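Side-chain contacts in 2''-aminoglycoside nucleotidyltransferase (PDB 4WQK), which confers resistance to gentamicin, kanamycin, tobramycin and related antibiotics by transferring a nucleotide to their 2''-hydroxyl group in a magnesium-dependent reaction: residues Lys12-Ala17 with Ala117-Arg122; Leu48-Glu53 with Tyr75-Glu80; Phe134-Glu139 with Thr147-Ser152. One frame throughout, in Å; residues are numbered along the deposited sequence.

Contact 1: Lys12-Ala17 with Ala117-Arg122; sequences KILAAA and AGRPVR
Arg119 leaves its strand with CG opposite the backbone N (chi1 -172°), runs extended to NE, and turns there (chi4 -75°) to lay its guanidinium group beside Leu14. CB of Leu14 sits over the centre of one face of that group, 3.4 Å above the plane. The approach is apolar against flat: Leu14 CB is 3.5 Å from both CZ and NH2 of Arg119. One branch of the leucine goes further, and Leu14 CD1 reaches Val121 CG1 at 3.5 Å, the two side chains meeting at about a right angle. Arg119 and Val121 thus grip Leu14 with a cationic plane and a methyl group. The segment 117-122 forms the turn and second strand of a two-stranded antiparallel hairpin, strands 114-116 and 119-121, closed by Ala117 and Gly118 with the backbone angles of a type I' turn. It belongs to the C-terminal domain and packs against helix 5-19 of the N-terminal domain, so the contact spans the boundary between the two domains. The guanidinium is held at two nitrogens. Arg119 NH1 gives a bent hydrogen bond (2.9 Å, 137° at the hydrogen) to Pro120 O of its own strand, arriving nearly in line with the carbonyl, while NH2 forms a salt bridge with Asp18, just beyond the helical segment. These bonds restrict rotation of the plane on which Leu14 rests. The same helix meets the hairpin at His11, which touches both Arg119 and Ala117.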
loop_
_atom_site.group_PDB
_atom_site.type_symbol
_atom_site.label_atom_id
_atom_site.label_comp_id
_atom_site.label_asym_id
_atom_site.label_seq_id
_atom_site.Cartn_x
_atom_site.Cartn_y
_atom_site.Cartn_z
ATOM N N LYS A 12 -9.163 9.526 -9.553
ATOM C CA LYS A 12 -8.592 10.854 -9.870
ATOM C C LYS A 12 -7.082 10.928 -9.651
ATOM O O LYS A 12 -6.366 11.515 -10.480
ATOM C CB LYS A 12 -9.241 11.957 -9.039
ATOM C CG LYS A 12 -10.632 12.315 -9.437
ATOM C CD LYS A 12 -11.218 13.413 -8.535
ATOM C CE LYS A 12 -12.588 13.844 -9.049
ATOM N NZ LYS A 12 -13.516 14.045 -7.910
ATOM N N ILE A 13 -6.579 10.385 -8.541
ATOM C CA ILE A 13 -5.147 10.401 -8.269
ATOM C C ILE A 13 -4.392 9.639 -9.346
ATOM O O ILE A 13 -3.362 10.134 -9.872
ATOM C CB ILE A 13 -4.866 9.801 -6.892
ATOM C CG1 ILE A 13 -5.405 10.737 -5.824
ATOM C CG2 ILE A 13 -3.373 9.615 -6.678
ATOM C CD1 ILE A 13 -5.523 10.043 -4.450
ATOM N N LEU A 14 -4.879 8.442 -9.698
ATOM C CA LEU A 14 -4.153 7.625 -10.655
ATOM C C LEU A 14 -4.236 8.244 -12.044
ATOM O O LEU A 14 -3.280 8.105 -12.842
ATOM C CB LEU A 14 -4.680 6.198 -10.674
ATOM C CG LEU A 14 -4.430 5.504 -9.334
ATOM C CD1 LEU A 14 -4.934 4.079 -9.496
ATOM C CD2 LEU A 14 -2.948 5.474 -8.980
ATOM N N ALA A 15 -5.337 8.930 -12.401
ATOM C CA ALA A 15 -5.421 9.605 -13.708
ATOM C C ALA A 15 -4.335 10.673 -13.789
ATOM O O ALA A 15 -3.653 10.805 -14.822
ATOM C CB ALA A 15 -6.757 10.219 -13.911
ATOM N N ALA A 16 -4.221 11.452 -12.735
ATOM C CA ALA A 16 -3.225 12.522 -12.748
ATOM C C ALA A 16 -1.812 11.925 -12.770
ATOM O O ALA A 16 -0.907 12.484 -13.421
ATOM C CB ALA A 16 -3.427 13.410 -11.533
ATOM N N ALA A 17 -1.584 10.817 -12.072
ATOM C CA ALA A 17 -0.259 10.194 -12.052
ATOM C C ALA A 17 0.060 9.596 -13.426
ATOM O O ALA A 17 1.142 9.775 -13.949
ATOM C CB ALA A 17 -0.179 9.117 -10.943
ATOM N N ALA A 117 -13.078 -0.967 -9.479
ATOM C CA ALA A 117 -14.195 -0.433 -10.246
ATOM C C ALA A 117 -13.837 -0.362 -11.731
ATOM O O ALA A 117 -14.031 0.662 -12.400
ATOM C CB ALA A 117 -14.609 0.935 -9.727
ATOM N N GLY A 118 -13.318 -1.485 -12.221
ATOM C CA GLY A 118 -13.049 -1.661 -13.644
ATOM C C GLY A 118 -11.737 -1.119 -14.137
ATOM O O GLY A 118 -11.406 -1.317 -15.294
ATOM N N ARG A 119 -11.002 -0.453 -13.264
ATOM C CA ARG A 119 -9.749 0.202 -13.651
ATOM C C ARG A 119 -8.592 -0.668 -13.208
ATOM O O ARG A 119 -8.438 -0.924 -12.002
ATOM C CB ARG A 119 -9.591 1.560 -12.953
ATOM C CG ARG A 119 -8.387 2.352 -13.489
ATOM C CD ARG A 119 -7.986 3.407 -12.505
ATOM N NE ARG A 119 -7.209 4.499 -13.107
ATOM C CZ ARG A 119 -5.939 4.436 -13.477
ATOM N NH1 ARG A 119 -5.225 3.315 -13.347
ATOM N NH2 ARG A 119 -5.374 5.526 -13.992
ATOM N N PRO A 120 -7.732 -1.078 -14.136
ATOM C CA PRO A 120 -6.498 -1.746 -13.675
ATOM C C PRO A 120 -5.619 -0.797 -12.884
ATOM O O PRO A 120 -5.494 0.409 -13.213
ATOM C CB PRO A 120 -5.813 -2.179 -14.977
ATOM C CG PRO A 120 -6.956 -2.207 -15.995
ATOM C CD PRO A 120 -7.785 -0.973 -15.597
ATOM N N VAL A 121 -5.001 -1.319 -11.818
ATOM C CA VAL A 121 -4.166 -0.514 -10.943
ATOM C C VAL A 121 -2.947 -1.286 -10.524
ATOM O O VAL A 121 -3.014 -2.503 -10.279
ATOM C CB VAL A 121 -4.881 -0.019 -9.651
ATOM C CG1 VAL A 121 -6.119 0.819 -9.985
ATOM C CG2 VAL A 121 -5.302 -1.214 -8.710
ATOM N N ARG A 122 -1.834 -0.583 -10.449
ATOM C CA ARG A 122 -0.660 -1.124 -9.760
ATOM C C ARG A 122 -0.947 -1.237 -8.262
ATOM O O ARG A 122 -1.490 -0.334 -7.646
ATOM C CB ARG A 122 0.560 -0.249 -10.019
ATOM C CG ARG A 122 1.071 -0.267 -11.480
ATOM C CD ARG A 122 2.417 0.416 -11.578
ATOM N NE ARG A 122 3.022 0.324 -12.922
ATOM C CZ ARG A 122 2.980 1.303 -13.820
ATOM N NH1 ARG A 122 2.387 2.465 -13.550
ATOM N NH2 ARG A 122 3.597 1.132 -14.997
#

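Contact 2: Leu48-Glu53 with Tyr75-Glu80; sequences LTFPGE and YGFLAE
Phe50 and Phe77 set their rings obliquely to each other, planes at 54° and centroids 5.5 Å apart. A single corner of one ring meets a bond of the other: CE2 of Phe77 lies 3.7 Å from Phe50 CE1 and equally 3.7 Å from Phe50 CZ. The next atom round the ring is further off, Phe77 CD2 standing 4.2 Å from Phe50 CZ. Both side chains hold CG between the backbone N and the carbonyl carbon (chi1 63° for Phe50 and 66° for Phe77). In both, the second torsion turns the ring roughly square to the plane through its own CA, CB and CG. The CB of Phe50 already points toward the other segment, whereas that of Phe77 does not, and it is the far end of the Phe77 ring that closes the distance. The two strands are not sheet neighbours. Strand 84-93 runs between them, parallel to 46-51 and antiparallel to 76-81, so the rings reach one another across a central strand of the mixed sheet in the nucleotidyltransferase fold. Backbone bonds of Phe50 to Glu89 and Ala91 fix it beside that strand, and the Phe77 side chain touches Cys88 on it. Helix 55-64 packs on this face of the sheet, where its residues Leu58 and Arg55 each touch both phenylalanines. The pair is buried and apolar. Asp87, a ligand of bound magnesium, lies on the central strand, its side chain about 7 Å from that of Phe77.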
loop_
_atom_site.group_PDB
_atom_site.type_symbol
_atom_site.label_atom_id
_atom_site.label_comp_id
_atom_site.label_asym_id
_atom_site.label_seq_id
_atom_site.Cartn_x
_atom_site.Cartn_y
_atom_site.Cartn_z
ATOM N N LEU A 48 -0.697 4.623 -0.315
ATOM C CA LEU A 48 -0.007 4.695 -1.602
ATOM C C LEU A 48 1.468 4.529 -1.400
ATOM O O LEU A 48 2.040 5.047 -0.435
ATOM C CB LEU A 48 -0.211 6.060 -2.289
ATOM C CG LEU A 48 -1.654 6.448 -2.603
ATOM C CD1 LEU A 48 -1.750 7.906 -3.053
ATOM C CD2 LEU A 48 -2.217 5.520 -3.710
ATOM N N THR A 49 2.089 3.840 -2.354
ATOM C CA THR A 49 3.538 3.735 -2.408
ATOM C C THR A 49 3.992 4.513 -3.657
ATOM O O THR A 49 3.462 4.312 -4.745
ATOM C CB THR A 49 3.975 2.275 -2.481
ATOM O OG1 THR A 49 3.524 1.579 -1.306
ATOM C CG2 THR A 49 5.495 2.197 -2.529
ATOM N N PHE A 50 4.979 5.392 -3.489
ATOM C CA PHE A 50 5.360 6.311 -4.582
ATOM C C PHE A 50 6.888 6.305 -4.779
ATOM O O PHE A 50 7.628 6.068 -3.827
ATOM C CB PHE A 50 4.899 7.753 -4.281
ATOM C CG PHE A 50 5.542 8.357 -3.053
ATOM C CD1 PHE A 50 4.999 8.174 -1.748
ATOM C CD2 PHE A 50 6.720 9.105 -3.156
ATOM C CE1 PHE A 50 5.592 8.702 -0.611
ATOM C CE2 PHE A 50 7.306 9.633 -2.017
ATOM C CZ PHE A 50 6.754 9.451 -0.744
ATOM N N PRO A 51 7.348 6.630 -6.000
ATOM C CA PRO A 51 8.799 6.761 -6.205
ATOM C C PRO A 51 9.390 7.873 -5.344
ATOM O O PRO A 51 9.025 9.050 -5.478
ATOM C CB PRO A 51 8.904 7.094 -7.702
ATOM C CG PRO A 51 7.678 6.487 -8.285
ATOM C CD PRO A 51 6.585 6.739 -7.260
ATOM N N GLY A 52 10.313 7.509 -4.474
ATOM C CA GLY A 52 10.791 8.450 -3.468
ATOM C C GLY A 52 11.387 9.707 -4.052
ATOM O O GLY A 52 11.289 10.811 -3.476
ATOM N N GLU A 53 12.045 9.536 -5.200
ATOM C CA GLU A 53 12.788 10.642 -5.811
ATOM C C GLU A 53 11.835 11.541 -6.632
ATOM O O GLU A 53 12.253 12.609 -7.129
ATOM C CB GLU A 53 13.952 10.111 -6.668
ATOM C CG GLU A 53 13.582 9.629 -8.084
ATOM C CD GLU A 53 12.771 8.329 -8.191
ATOM O OE1 GLU A 53 12.484 7.655 -7.187
ATOM O OE2 GLU A 53 12.431 7.972 -9.351
ATOM N N TYR A 75 8.858 7.552 7.789
ATOM C CA TYR A 75 9.014 6.902 6.481
ATOM C C TYR A 75 7.889 7.143 5.512
ATOM O O TYR A 75 7.478 6.213 4.836
ATOM C CB TYR A 75 9.164 5.397 6.651
ATOM C CG TYR A 75 10.403 5.029 7.394
ATOM C CD1 TYR A 75 11.637 5.022 6.752
ATOM C CD2 TYR A 75 10.357 4.710 8.743
ATOM C CE1 TYR A 75 12.788 4.692 7.431
ATOM C CE2 TYR A 75 11.501 4.383 9.433
ATOM C CZ TYR A 75 12.716 4.374 8.773
ATOM O OH TYR A 75 13.859 4.041 9.460
ATOM N N GLY A 76 7.441 8.381 5.413
ATOM C CA GLY A 76 6.386 8.765 4.495
ATOM C C GLY A 76 5.685 10.016 4.985
ATOM O O GLY A 76 6.259 10.771 5.792
ATOM N N PHE A 77 4.474 10.260 4.482
ATOM C CA PHE A 77 3.703 11.425 4.898
ATOM C C PHE A 77 2.218 11.098 4.781
ATOM O O PHE A 77 1.864 10.167 4.041
ATOM C CB PHE A 77 4.071 12.676 4.065
ATOM C CG PHE A 77 3.701 12.595 2.582
ATOM C CD1 PHE A 77 2.452 13.011 2.141
ATOM C CD2 PHE A 77 4.592 12.094 1.646
ATOM C CE1 PHE A 77 2.115 12.962 0.797
ATOM C CE2 PHE A 77 4.245 12.023 0.299
ATOM C CZ PHE A 77 3.006 12.463 -0.118
ATOM N N LEU A 78 1.390 11.834 5.522
ATOM C CA LEU A 78 -0.082 11.783 5.425
ATOM C C LEU A 78 -0.541 13.018 4.690
ATOM O O LEU A 78 -0.036 14.128 4.928
ATOM C CB LEU A 78 -0.771 11.717 6.801
ATOM C CG LEU A 78 -0.255 10.626 7.734
ATOM C CD1 LEU A 78 -0.956 10.707 9.120
ATOM C CD2 LEU A 78 -0.406 9.254 7.084
ATOM N N ALA A 79 -1.461 12.816 3.750
ATOM C CA ALA A 79 -2.112 13.934 3.075
ATOM C C ALA A 79 -3.615 13.823 3.240
ATOM O O ALA A 79 -4.155 12.730 3.482
ATOM C CB ALA A 79 -1.762 13.934 1.609
ATOM N N GLU A 80 -4.302 14.959 3.175
ATOM C CA GLU A 80 -5.757 14.924 3.171
ATOM C C GLU A 80 -6.276 15.609 1.925
ATOM O O GLU A 80 -5.746 16.620 1.490
ATOM C CB GLU A 80 -6.362 15.577 4.431
ATOM C CG GLU A 80 -6.031 17.026 4.636
ATOM C CD GLU A 80 -6.769 17.615 5.831
ATOM O OE1 GLU A 80 -6.616 17.091 6.963
ATOM O OE2 GLU A 80 -7.521 18.598 5.626
#

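Contact 3: Phe134-Glu139 with Thr147-Ser152; sequences FYYADE and TKHIES
His149 meets Tyr136 near the start of helix 147-160, and the residue before it, Lys148, lines the imidazole: Lys148 CG lies 4.0 Å above one face of the His149 ring, while its NZ goes on to a salt bridge with Asp44. At His149 itself, CD2 touches the hydroxyl end of the tyrosine, 3.5 Å from Tyr136 OH and 3.8 Å from Tyr136 CE2. The ring planes stand at 83° with centroids 5.4 Å apart. Tyr136 reaches across because its CG is anti to the backbone N (chi1 -176°), and Glu139 OE1 lies in the plane of its ring, at the edge. One residue on, Ile150 touches Trp145 of the connecting loop, whose ring stacks on that of Tyr136. The His149 side chain is about 8 Å from that of Asp45 and about 7 Å from a bound magnesium ion. Two consecutive C-terminal-domain helices joined by a loop meet here, with His149 on the side of the magnesium site, consistent with a place near the interdomain cleft that binds kanamycin.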
loop_
_atom_site.group_PDB
_atom_site.type_symbol
_atom_site.label_atom_id
_atom_site.label_comp_id
_atom_site.label_asym_id
_atom_site.label_seq_id
_atom_site.Cartn_x
_atom_site.Cartn_y
_atom_site.Cartn_z
ATOM N N PHE A 134 3.564 -7.998 9.745
ATOM C CA PHE A 134 4.536 -8.513 10.684
ATOM C C PHE A 134 5.099 -7.394 11.567
ATOM O O PHE A 134 5.290 -7.583 12.775
ATOM C CB PHE A 134 5.680 -9.254 9.964
ATOM C CG PHE A 134 5.217 -10.458 9.164
ATOM C CD1 PHE A 134 4.037 -11.138 9.478
ATOM C CD2 PHE A 134 6.003 -10.915 8.110
ATOM C CE1 PHE A 134 3.642 -12.262 8.720
ATOM C CE2 PHE A 134 5.606 -12.039 7.356
ATOM C CZ PHE A 134 4.445 -12.709 7.687
ATOM N N TYR A 135 5.341 -6.221 10.974
ATOM C CA TYR A 135 5.737 -5.080 11.818
ATOM C C TYR A 135 4.647 -4.723 12.820
ATOM O O TYR A 135 4.940 -4.428 13.992
ATOM C CB TYR A 135 6.050 -3.847 10.986
ATOM C CG TYR A 135 7.252 -3.931 10.087
ATOM C CD1 TYR A 135 8.539 -4.059 10.619
ATOM C CD2 TYR A 135 7.098 -3.862 8.727
ATOM C CE1 TYR A 135 9.657 -4.107 9.756
ATOM C CE2 TYR A 135 8.174 -3.895 7.874
ATOM C CZ TYR A 135 9.451 -4.053 8.392
ATOM O OH TYR A 135 10.544 -4.091 7.519
ATOM N N TYR A 136 3.400 -4.736 12.354
ATOM C CA TYR A 136 2.265 -4.426 13.203
ATOM C C TYR A 136 2.191 -5.413 14.380
ATOM O O TYR A 136 1.903 -5.011 15.523
ATOM C CB TYR A 136 0.989 -4.419 12.333
ATOM C CG TYR A 136 -0.264 -4.011 13.073
ATOM C CD1 TYR A 136 -0.256 -2.940 13.955
ATOM C CD2 TYR A 136 -1.451 -4.700 12.895
ATOM C CE1 TYR A 136 -1.413 -2.553 14.623
ATOM C CE2 TYR A 136 -2.612 -4.331 13.570
ATOM C CZ TYR A 136 -2.584 -3.262 14.438
ATOM O OH TYR A 136 -3.724 -2.883 15.126
ATOM N N ALA A 137 2.483 -6.693 14.146
ATOM C CA ALA A 137 2.432 -7.681 15.226
ATOM C C ALA A 137 3.491 -7.417 16.306
ATOM O O ALA A 137 3.294 -7.750 17.482
ATOM C CB ALA A 137 2.591 -9.090 14.678
ATOM N N ASP A 138 4.623 -6.819 15.938
ATOM C CA ASP A 138 5.612 -6.469 16.970
ATOM C C ASP A 138 5.185 -5.250 17.793
ATOM O O ASP A 138 5.583 -5.078 18.957
ATOM C CB ASP A 138 6.983 -6.215 16.351
ATOM C CG ASP A 138 7.675 -7.492 15.940
ATOM O OD1 ASP A 138 7.188 -8.575 16.322
ATOM O OD2 ASP A 138 8.715 -7.415 15.257
ATOM N N GLU A 139 4.381 -4.403 17.173
ATOM C CA GLU A 139 3.870 -3.194 17.790
ATOM C C GLU A 139 2.677 -3.503 18.720
ATOM O O GLU A 139 2.708 -3.198 19.918
ATOM C CB GLU A 139 3.479 -2.209 16.684
ATOM C CG GLU A 139 2.710 -0.977 17.118
ATOM C CD GLU A 139 2.182 -0.185 15.921
ATOM O OE1 GLU A 139 2.674 -0.409 14.789
ATOM O OE2 GLU A 139 1.267 0.653 16.109
ATOM N N THR A 147 -10.467 -6.419 14.965
ATOM C CA THR A 147 -10.922 -7.500 14.109
ATOM C C THR A 147 -10.796 -7.185 12.632
ATOM O O THR A 147 -10.471 -8.085 11.866
ATOM C CB THR A 147 -12.371 -7.851 14.470
ATOM O OG1 THR A 147 -12.420 -8.299 15.829
ATOM C CG2 THR A 147 -12.963 -8.942 13.551
ATOM N N LYS A 148 -10.964 -5.926 12.212
ATOM C CA LYS A 148 -10.823 -5.635 10.781
ATOM C C LYS A 148 -9.403 -5.963 10.285
ATOM O O LYS A 148 -9.227 -6.356 9.127
ATOM C CB LYS A 148 -11.167 -4.174 10.444
ATOM C CG LYS A 148 -10.211 -3.119 11.001
ATOM C CD LYS A 148 -10.820 -1.710 10.927
ATOM C CE LYS A 148 -10.110 -0.750 11.867
ATOM N NZ LYS A 148 -10.666 0.641 11.767
ATOM N N HIS A 149 -8.402 -5.862 11.155
ATOM C CA HIS A 149 -7.035 -6.140 10.724
ATOM C C HIS A 149 -6.767 -7.607 10.718
ATOM O O HIS A 149 -6.050 -8.124 9.846
ATOM C CB HIS A 149 -6.040 -5.438 11.615
ATOM C CG HIS A 149 -6.105 -3.959 11.497
ATOM N ND1 HIS A 149 -6.293 -3.323 10.285
ATOM C CD2 HIS A 149 -6.017 -2.983 12.428
ATOM C CE1 HIS A 149 -6.311 -2.018 10.476
ATOM N NE2 HIS A 149 -6.155 -1.786 11.769
ATOM N N ILE A 150 -7.361 -8.284 11.684
ATOM C CA ILE A 150 -7.274 -9.721 11.741
ATOM C C ILE A 150 -7.901 -10.282 10.459
ATOM O O ILE A 150 -7.316 -11.143 9.799
ATOM C CB ILE A 150 -7.970 -10.233 12.995
ATOM C CG1 ILE A 150 -7.235 -9.721 14.236
ATOM C CG2 ILE A 150 -7.937 -11.749 13.043
ATOM C CD1 ILE A 150 -5.912 -10.381 14.437
ATOM N N GLU A 151 -9.054 -9.761 10.073
ATOM C CA GLU A 151 -9.731 -10.285 8.890
ATOM C C GLU A 151 -8.967 -9.979 7.607
ATOM O O GLU A 151 -8.900 -10.841 6.714
ATOM C CB GLU A 151 -11.154 -9.731 8.795
ATOM C CG GLU A 151 -12.032 -10.237 9.918
ATOM C CD GLU A 151 -13.457 -9.697 9.875
ATOM O OE1 GLU A 151 -13.696 -8.676 9.184
ATOM O OE2 GLU A 151 -14.337 -10.296 10.539
ATOM N N SER A 152 -8.413 -8.774 7.482
ATOM C CA SER A 152 -7.701 -8.417 6.256
ATOM C C SER A 152 -6.422 -9.253 6.153
ATOM O O SER A 152 -6.068 -9.737 5.064
ATOM C CB SER A 152 -7.385 -6.913 6.204
ATOM O OG SER A 152 -8.491 -6.143 5.742
#

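Overall arrangement
Contacts 1 and 2 are close neighbours, their centres about 17 Å apart and their nearest atoms about 4 Å, without touching; the chain between the segments of contact 1 includes both segments of contact 2. Contact 3 follows later in the chain, its centre about 27 Å from that of contact 1 on the opposite side of the chain's centre, and about 21 Å from that of contact 2. Contact 1 bridges the two domains, contact 2 lies within the N-terminal domain and contact 3 within the C-terminal one. Side chain to side chain, the magnesium-binding aspartates lie at about 11 Å (Leu14 to Asp47), 7 Å (Phe77 to Asp87) and 8 Å (His149 to Asp45).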